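Local structure of putative NADH dehydrogenase/NAD(P)H nitroreductase (Bacteroides thetaiotaomicron VPI-5482, 3KWK) at residues Arg23-Lys28 with Ala75-Gln80; Ala63-Met68 with Arg82-Val87; Asp90-Phe95 with Pro141-Pro146. The protein binds flavin mononucleotide in a nitroreductase-type fold and probably acts as a flavin-dependent oxidoreductase. All blocks are in the same frame, centred on the assembly; numbering follows the deposited sequence. Where two conformers were deposited one is given.

Contact 1. Residues Arg23-Lys28 with Ala75-Gln80; sequences RTYLNK and AKMLTQ. With FMN (flavin mononucleotide), chain B.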
# COMPACT_ATOMS: atom_id res chain seq x y z
N ARG A 23 5.37 -14.49 10.99
CA ARG A 23 6.56 -15.14 10.49
C ARG A 23 6.74 -16.60 10.88
O ARG A 23 7.79 -17.21 10.63
CB ARG A 23 7.80 -14.37 10.99
CG ARG A 23 7.77 -12.89 10.63
CD ARG A 23 9.07 -12.19 10.99
NE ARG A 23 9.12 -10.84 10.45
CZ ARG A 23 8.57 -9.77 11.03
NH1 ARG A 23 7.92 -9.80 12.19
NH2 ARG A 23 8.66 -8.61 10.43
N THR A 24 5.70 -17.17 11.48
CA THR A 24 5.65 -18.60 11.77
C THR A 24 4.25 -19.10 11.48
O THR A 24 3.26 -18.40 11.71
CB THR A 24 6.03 -18.93 13.21
OG1 THR A 24 5.15 -18.24 14.09
CG2 THR A 24 7.53 -18.60 13.54
N TYR A 25 4.16 -20.30 10.93
CA TYR A 25 2.93 -20.87 10.39
C TYR A 25 2.73 -22.30 10.83
O TYR A 25 3.68 -23.08 10.98
CB TYR A 25 2.89 -20.81 8.85
CG TYR A 25 3.43 -19.51 8.33
CD1 TYR A 25 2.70 -18.33 8.45
CD2 TYR A 25 4.71 -19.46 7.75
CE1 TYR A 25 3.23 -17.11 8.01
CE2 TYR A 25 5.23 -18.27 7.36
CZ TYR A 25 4.53 -17.09 7.49
OH TYR A 25 5.13 -15.89 7.08
N LEU A 26 1.46 -22.67 11.01
CA LEU A 26 1.13 -24.05 11.23
C LEU A 26 1.43 -24.84 9.97
O LEU A 26 1.43 -24.30 8.85
CB LEU A 26 -0.35 -24.19 11.53
CG LEU A 26 -0.88 -23.50 12.78
CD1 LEU A 26 -2.43 -23.65 12.89
CD2 LEU A 26 -0.24 -24.14 13.99
N ASN A 27 1.67 -26.14 10.15
CA ASN A 27 1.94 -27.03 9.05
C ASN A 27 0.62 -27.52 8.49
O ASN A 27 0.17 -28.64 8.77
CB ASN A 27 2.77 -28.21 9.54
CG ASN A 27 3.14 -29.16 8.43
OD1 ASN A 27 3.12 -28.79 7.26
ND2 ASN A 27 3.47 -30.41 8.79
N LYS A 28 -0.03 -26.65 7.72
CA LYS A 28 -1.32 -26.96 7.14
C LYS A 28 -1.57 -26.09 5.96
O LYS A 28 -1.08 -24.97 5.89
CB LYS A 28 -2.45 -26.87 8.13
CG LYS A 28 -2.66 -25.57 8.69
CD LYS A 28 -3.94 -25.55 9.58
CE LYS A 28 -5.16 -26.06 8.84
NZ LYS A 28 -6.45 -25.62 9.45
N ALA A 75 14.03 -13.87 4.90
CA ALA A 75 12.86 -14.66 4.48
C ALA A 75 13.04 -16.12 4.88
O ALA A 75 12.63 -17.06 4.15
CB ALA A 75 12.64 -14.53 2.98
N LYS A 76 13.67 -16.34 6.03
CA LYS A 76 13.97 -17.74 6.48
C LYS A 76 12.71 -18.53 6.79
O LYS A 76 12.68 -19.77 6.70
CB LYS A 76 14.91 -17.74 7.69
CG LYS A 76 16.24 -16.99 7.42
CD LYS A 76 17.03 -17.63 6.30
CE LYS A 76 18.25 -16.78 5.91
NZ LYS A 76 18.91 -17.38 4.74
N MSE A 77 11.63 -17.81 7.10
CA MSE A 77 10.35 -18.45 7.36
C MSE A 77 9.71 -19.10 6.15
O MSE A 77 8.71 -19.82 6.25
CB MSE A 77 9.37 -17.47 8.02
CG MSE A 77 8.66 -16.43 7.14
SE MSE A 77 9.85 -15.12 6.34
CE MSE A 77 10.13 -13.99 7.88
N LEU A 78 10.24 -18.84 4.96
CA LEU A 78 9.81 -19.61 3.79
C LEU A 78 9.90 -21.14 3.98
O LEU A 78 9.17 -21.86 3.33
CB LEU A 78 10.62 -19.23 2.56
CG LEU A 78 10.26 -17.88 1.92
CD1 LEU A 78 11.34 -17.45 0.92
CD2 LEU A 78 8.90 -18.01 1.20
N THR A 79 10.80 -21.64 4.82
CA THR A 79 10.94 -23.08 5.01
C THR A 79 9.73 -23.63 5.78
O THR A 79 9.45 -24.83 5.73
CB THR A 79 12.25 -23.46 5.73
OG1 THR A 79 12.27 -22.90 7.05
CG2 THR A 79 13.48 -23.04 4.90
N GLN A 80 8.97 -22.77 6.45
CA GLN A 80 7.78 -23.28 7.15
C GLN A 80 6.48 -22.84 6.53
O GLN A 80 5.39 -23.14 7.02
CB GLN A 80 7.84 -22.99 8.66
CG GLN A 80 7.98 -21.59 9.06
CD GLN A 80 7.99 -21.48 10.57
OE1 GLN A 80 6.94 -21.44 11.16
NE2 GLN A 80 9.17 -21.41 11.18
N1 FMN B . 9.91 -8.47 7.53
C2 FMN B . 10.77 -9.53 7.41
O2 FMN B . 10.67 -10.48 8.20
N3 FMN B . 11.73 -9.55 6.42
C4 FMN B . 11.90 -8.51 5.52
O4 FMN B . 12.79 -8.57 4.62
C4A FMN B . 11.03 -7.43 5.66
N5 FMN B . 11.14 -6.33 4.81
C5A FMN B . 10.18 -5.36 4.81
C6 FMN B . 10.23 -4.35 3.83
C7 FMN B . 9.22 -3.40 3.80
C7M FMN B . 9.22 -2.28 2.75
C8 FMN B . 8.18 -3.41 4.71
C8M FMN B . 7.12 -2.35 4.61
C9 FMN B . 8.14 -4.40 5.68
C9A FMN B . 9.14 -5.38 5.74
N10 FMN B . 9.14 -6.37 6.72
C10 FMN B . 10.03 -7.41 6.64
C1' FMN B . 8.07 -6.40 7.75
C2' FMN B . 8.33 -5.36 8.83
O2' FMN B . 9.42 -5.76 9.68
C3' FMN B . 7.05 -5.06 9.65
O3' FMN B . 6.06 -4.46 8.81
C4' FMN B . 7.32 -4.09 10.83
O4' FMN B . 8.16 -4.75 11.79
C5' FMN B . 6.04 -3.59 11.50
O5' FMN B . 5.37 -4.75 11.99
P FMN B . 3.86 -5.12 11.52
O1P FMN B . 3.89 -5.44 10.01
O2P FMN B . 3.60 -6.36 12.40
O3P FMN B . 2.93 -3.96 11.82
O HOH W 1 4.79 -25.08 9.25
O HOH W 2 3.10 -24.15 6.62

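Contact 2. Residues Ala63-Met68 with Arg82-Val87; sequences AKLDSM and RNAIIV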
# COMPACT_ATOMS: atom_id res chain seq x y z
N ALA A 63 10.80 -27.13 -3.05
CA ALA A 63 12.21 -26.88 -3.34
C ALA A 63 12.53 -25.42 -3.65
O ALA A 63 13.59 -24.93 -3.23
CB ALA A 63 12.73 -27.82 -4.48
N LYS A 64 11.67 -24.73 -4.41
CA LYS A 64 11.92 -23.33 -4.72
C LYS A 64 11.83 -22.49 -3.45
O LYS A 64 12.59 -21.57 -3.22
CB LYS A 64 10.95 -22.72 -5.76
CG LYS A 64 11.21 -23.00 -7.19
CD LYS A 64 10.17 -22.28 -8.06
CE LYS A 64 10.22 -22.80 -9.44
NZ LYS A 64 11.61 -22.96 -9.81
N LEU A 65 10.80 -22.79 -2.66
CA LEU A 65 10.57 -22.07 -1.41
C LEU A 65 11.80 -22.18 -0.49
O LEU A 65 12.29 -21.19 0.05
CB LEU A 65 9.33 -22.60 -0.71
CG LEU A 65 7.96 -22.22 -1.30
CD1 LEU A 65 6.80 -23.06 -0.70
CD2 LEU A 65 7.63 -20.72 -1.18
N ASP A 66 12.30 -23.41 -0.36
CA ASP A 66 13.46 -23.67 0.52
C ASP A 66 14.77 -23.08 -0.03
O ASP A 66 15.63 -22.58 0.72
CB ASP A 66 13.60 -25.18 0.70
CG ASP A 66 12.47 -25.79 1.56
OD1 ASP A 66 11.69 -25.04 2.19
OD2 ASP A 66 12.34 -27.01 1.57
N SER A 67 14.92 -23.10 -1.35
CA SER A 67 16.10 -22.54 -2.02
C SER A 67 16.12 -21.02 -1.84
O SER A 67 17.15 -20.43 -1.50
CB SER A 67 16.14 -22.94 -3.49
OG SER A 67 16.41 -24.33 -3.61
N MSE A 68 14.96 -20.38 -2.01
CA MSE A 68 14.85 -18.96 -1.72
C MSE A 68 15.11 -18.62 -0.27
O MSE A 68 15.73 -17.60 0.02
CB MSE A 68 13.50 -18.39 -2.22
CG MSE A 68 13.45 -18.36 -3.76
SE MSE A 68 11.82 -17.42 -4.36
CE MSE A 68 10.68 -18.78 -3.88
N ARG A 82 3.84 -23.06 3.33
CA ARG A 82 3.44 -23.91 2.20
C ARG A 82 3.44 -23.14 0.88
O ARG A 82 3.51 -23.74 -0.17
CB ARG A 82 2.00 -24.43 2.38
CG ARG A 82 1.75 -25.39 3.47
CD ARG A 82 2.28 -26.76 3.12
NE ARG A 82 2.04 -27.60 4.25
CZ ARG A 82 1.00 -28.42 4.37
NH1 ARG A 82 0.12 -28.50 3.37
NH2 ARG A 82 0.87 -29.14 5.46
N ASN A 83 3.26 -21.82 0.94
CA ASN A 83 3.14 -20.99 -0.23
C ASN A 83 3.65 -19.56 0.04
O ASN A 83 3.71 -19.09 1.19
CB ASN A 83 1.66 -20.79 -0.68
CG ASN A 83 0.85 -22.06 -0.79
OD1 ASN A 83 0.84 -22.71 -1.85
ND2 ASN A 83 0.18 -22.41 0.28
N ALA A 84 3.97 -18.87 -1.05
CA ALA A 84 4.33 -17.44 -0.99
C ALA A 84 3.81 -16.79 -2.25
O ALA A 84 3.67 -17.47 -3.28
CB ALA A 84 5.86 -17.27 -0.91
N ILE A 85 3.43 -15.52 -2.15
CA ILE A 85 3.13 -14.72 -3.33
C ILE A 85 4.27 -13.75 -3.53
O ILE A 85 4.63 -13.01 -2.59
CB ILE A 85 1.81 -13.94 -3.19
CG1 ILE A 85 0.64 -14.94 -3.12
CG2 ILE A 85 1.60 -12.96 -4.38
CD1 ILE A 85 -0.70 -14.31 -2.75
N ILE A 86 4.85 -13.76 -4.73
CA ILE A 86 5.90 -12.84 -5.10
C ILE A 86 5.26 -11.70 -5.88
O ILE A 86 4.69 -11.93 -6.95
CB ILE A 86 7.01 -13.51 -5.89
CG1 ILE A 86 7.50 -14.75 -5.14
CG2 ILE A 86 8.16 -12.50 -6.14
CD1 ILE A 86 8.80 -15.30 -5.69
N VAL A 87 5.29 -10.50 -5.33
CA VAL A 87 4.70 -9.32 -5.98
C VAL A 87 5.76 -8.66 -6.83
O VAL A 87 6.81 -8.23 -6.31
CB VAL A 87 4.11 -8.29 -4.97
CG1 VAL A 87 3.53 -7.09 -5.72
CG2 VAL A 87 3.09 -8.98 -3.98

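Contact 3. Residues Asp90-Phe95 with Pro141-Pro146; sequences DSARSF and PENILP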
# COMPACT_ATOMS: atom_id res chain seq x y z
N ASP A 90 6.01 -4.79 -13.76
CA ASP A 90 6.58 -4.68 -15.11
C ASP A 90 7.15 -3.29 -15.32
O ASP A 90 6.42 -2.34 -15.63
CB ASP A 90 5.53 -5.04 -16.15
CG ASP A 90 6.10 -5.10 -17.56
OD1 ASP A 90 7.26 -4.68 -17.73
OD2 ASP A 90 5.40 -5.64 -18.45
N SER A 91 8.45 -3.14 -15.06
CA SER A 91 9.13 -1.86 -15.13
C SER A 91 9.18 -1.31 -16.56
O SER A 91 9.46 -0.14 -16.76
CB SER A 91 10.56 -2.04 -14.60
OG SER A 91 11.31 -2.86 -15.45
N ALA A 92 8.90 -2.15 -17.57
CA ALA A 92 8.85 -1.68 -18.95
C ALA A 92 7.60 -0.83 -19.21
O ALA A 92 7.61 0.05 -20.10
CB ALA A 92 8.94 -2.84 -19.96
N ARG A 93 6.58 -1.10 -18.40
CA ARG A 93 5.23 -0.53 -18.53
C ARG A 93 5.00 0.67 -17.63
O ARG A 93 4.14 1.48 -17.90
CB ARG A 93 4.18 -1.61 -18.26
CG ARG A 93 4.11 -2.71 -19.37
CD ARG A 93 2.92 -3.67 -19.20
NE ARG A 93 1.71 -2.94 -19.47
CZ ARG A 93 0.66 -2.79 -18.65
NH1 ARG A 93 0.54 -3.46 -17.47
NH2 ARG A 93 -0.31 -2.00 -19.07
N SER A 94 5.73 0.77 -16.52
CA SER A 94 5.51 1.83 -15.54
C SER A 94 6.69 2.12 -14.64
O SER A 94 7.25 1.22 -14.02
CB SER A 94 4.36 1.43 -14.63
OG SER A 94 4.18 2.41 -13.61
N PHE A 95 7.05 3.39 -14.55
CA PHE A 95 8.05 3.81 -13.54
C PHE A 95 7.42 4.04 -12.16
O PHE A 95 8.12 4.40 -11.22
CB PHE A 95 8.89 5.02 -14.00
CG PHE A 95 8.09 6.26 -14.39
CD1 PHE A 95 7.50 7.03 -13.40
CD2 PHE A 95 7.96 6.65 -15.70
CE1 PHE A 95 6.76 8.16 -13.70
CE2 PHE A 95 7.25 7.77 -16.01
CZ PHE A 95 6.63 8.53 -14.99
N PRO A 141 11.39 -12.59 -16.57
CA PRO A 141 12.00 -11.76 -17.60
C PRO A 141 12.66 -10.52 -17.02
O PRO A 141 12.27 -10.08 -15.96
CB PRO A 141 10.83 -11.42 -18.50
CG PRO A 141 9.77 -12.56 -18.30
CD PRO A 141 9.94 -12.81 -16.80
N GLU A 142 13.65 -9.98 -17.73
CA GLU A 142 14.49 -8.87 -17.26
C GLU A 142 13.70 -7.64 -16.78
O GLU A 142 14.06 -6.99 -15.80
CB GLU A 142 15.46 -8.46 -18.39
CG GLU A 142 16.46 -7.38 -18.00
CD GLU A 142 17.65 -7.31 -18.97
OE1 GLU A 142 17.43 -7.36 -20.19
OE2 GLU A 142 18.80 -7.18 -18.49
N ASN A 143 12.59 -7.37 -17.47
CA ASN A 143 11.74 -6.20 -17.20
C ASN A 143 10.82 -6.32 -15.99
O ASN A 143 10.30 -5.34 -15.49
CB ASN A 143 10.90 -5.82 -18.42
CG ASN A 143 10.05 -6.97 -18.94
OD1 ASN A 143 10.59 -8.01 -19.33
ND2 ASN A 143 8.72 -6.75 -19.05
N ILE A 144 10.63 -7.57 -15.56
CA ILE A 144 9.77 -7.88 -14.43
C ILE A 144 10.59 -7.89 -13.15
O ILE A 144 11.44 -8.75 -12.98
CB ILE A 144 9.04 -9.22 -14.62
CG1 ILE A 144 8.25 -9.27 -15.93
CG2 ILE A 144 8.07 -9.53 -13.45
CD1 ILE A 144 7.21 -8.13 -16.20
N LEU A 145 10.34 -6.91 -12.30
CA LEU A 145 11.15 -6.69 -11.11
C LEU A 145 10.40 -7.11 -9.86
O LEU A 145 9.29 -6.65 -9.64
CB LEU A 145 11.57 -5.22 -11.02
CG LEU A 145 12.27 -4.68 -12.26
CD1 LEU A 145 12.71 -3.24 -11.99
CD2 LEU A 145 13.46 -5.55 -12.74
N PRO A 146 11.04 -7.89 -8.98
CA PRO A 146 10.30 -8.34 -7.78
C PRO A 146 10.36 -7.31 -6.65
O PRO A 146 11.45 -6.91 -6.27
CB PRO A 146 11.04 -9.63 -7.38
CG PRO A 146 12.41 -9.47 -7.90
CD PRO A 146 12.32 -8.60 -9.13

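Contact 1. Residues Arg23-Lys28 with Ala75-Gln80
M77, a selenomethionine, meets R23 and Y25 from the first turn of the short 3-10 segment 76-79. Its CB lies 3.1 Å from R23 O, and CG touches both that oxygen and the phenol, 3.6 Å from Y25 OH. Bends at chi2 and chi3 then swing the chain across the arginine, where the terminal methyl CE packs on the aliphatic CB, CG and CD of R23 and also approaches FMN O2. This is the flavin pocket of a nitroreductase-family protein: R23, extended from CG to NE, carries its guanidinium past the methyl to the pyrimidine edge of the isoalloxazine. NE donates to FMN O2 at 2.8 Å and NH2 to FMN N1 at 3.2 Å, both nearly straight, a pairing that would favour negative charge at N1 and O2 in reduced flavin. K162, which also hydrogen-bonds FMN, lies close by. L78 turns back onto helix 62-71 and strand 144-153. At Q80, CG sits between the backbone N and the carbonyl carbon (chi1 58°) and the chain runs on extended beside T24; OE1 accepts from Y25 N at 3.0 Å. The backbone O of Q80 lies near the edge of the Y25 ring, and a water lies within hydrogen-bonding distance of both it and Y25 O.

Contact 2. Residues Ala63-Met68 with Arg82-Val87
L65 drops from helix 62-71 onto the start of strand 83-90, meeting R82, N83 and A84. Its CB points toward the strand; CG lies anti to the carbonyl carbon (chi1 -74°), and from it the two methyls part. One branch, CD1, comes down on the peptide between R82 and N83, 3.4 Å from R82 O and 4.1 Å from N83 N. The other branch, CD2, rests on the methyl of A84, 3.9 Å from A84 CB, and reaches the A84 amide nitrogen at 4.1 Å.

Nearly one turn on, M68 makes the second touch. Its chain bends at chi3, and the selenium meets I86 tip to tip, M68 SE to I86 CD1 3.9 Å. No hydrogen bond joins the two segments; side-chain packing on A84 and I86, on the strand face that looks at the helix, and the van der Waals approach of L65 CD1 to the R82 carbonyl make the contact. The short axes approach to 9.5 Å and cross at 70°.

Helix 62-71 thus lies across one face of the antiparallel sheet of this alpha+beta fold. V59 of the neighbouring strand 54-59 meets L65, M68 and I86; L78 fills in beside L65 and A84; Y137 and V134 of helix 128-138 pack on M68 and I86 respectively. Strand 144-153 flanks 83-90 on its other edge.

Contact 3. Residues Asp90-Phe95 with Pro141-Pro146
D90 and I144 pair where strands 83-90 and 144-153 of the antiparallel sheet come together at their ends, a non-hydrogen-bonded pair with CA atoms 4.6 Å apart. Beyond it the first chain leaves the sheet through an Asx turn, D90 OD1 accepting from A92 N, while the second enters from a type I turn, P141 to I144.

The tight part lies around these two turns. The methyl CD1 of I144 packs against the D90 side chain, 3.5 Å from both D90 CB and D90 CG, and Y175 of the second subunit packs on I144 and P141. N143 ND2 donates to D90 OD1 at 2.9 Å, coming from above the carboxylate plane, 46° out of it, with the two flat groups turned 61° against each other. A92 N reaches the same oxygen from the opposite face, so two N-H groups hold the carboxylate and probably ease its charge. Across the S91 side, L145 CD1 leans on S91 CB at 3.6 Å, and W97 of helix 97-114 touches both residues.

Toward solvent the contact thins out: the side chain of exposed A92 merely brushes N143, CB to CB at 3.9 Å.

S91 grips the N143 carbonyl twice: its backbone N donates to N143 O nearly in line with the C=O bond, and OG, between the backbone N and the carbonyl carbon (chi1 67°), donates to N143 O at 2.7 Å.

From the N terminus, the loop after helix 11-18 supplies 23-28, and contact 1 closes when the chain returns at 75-80, having passed through helix 32-43, strand 54-59 and helix 62-71. Contact 2 opens inside that loop, at 63-68, and closes after it, at 82-87, so the two cross; they also touch, L78 against L65 and N27 OD1 probably hydrogen-bonded to R82 NH2. Contact 3 follows in series, its loop holding helices 97-114 and 128-138 and strand 118-123. Strands 83-90 and 144-153 connect contacts 2 and 3, with I86 near P146, whereas contacts 1 and 3 lie about 28 Å apart between centres, on opposite sides of the chain's centre.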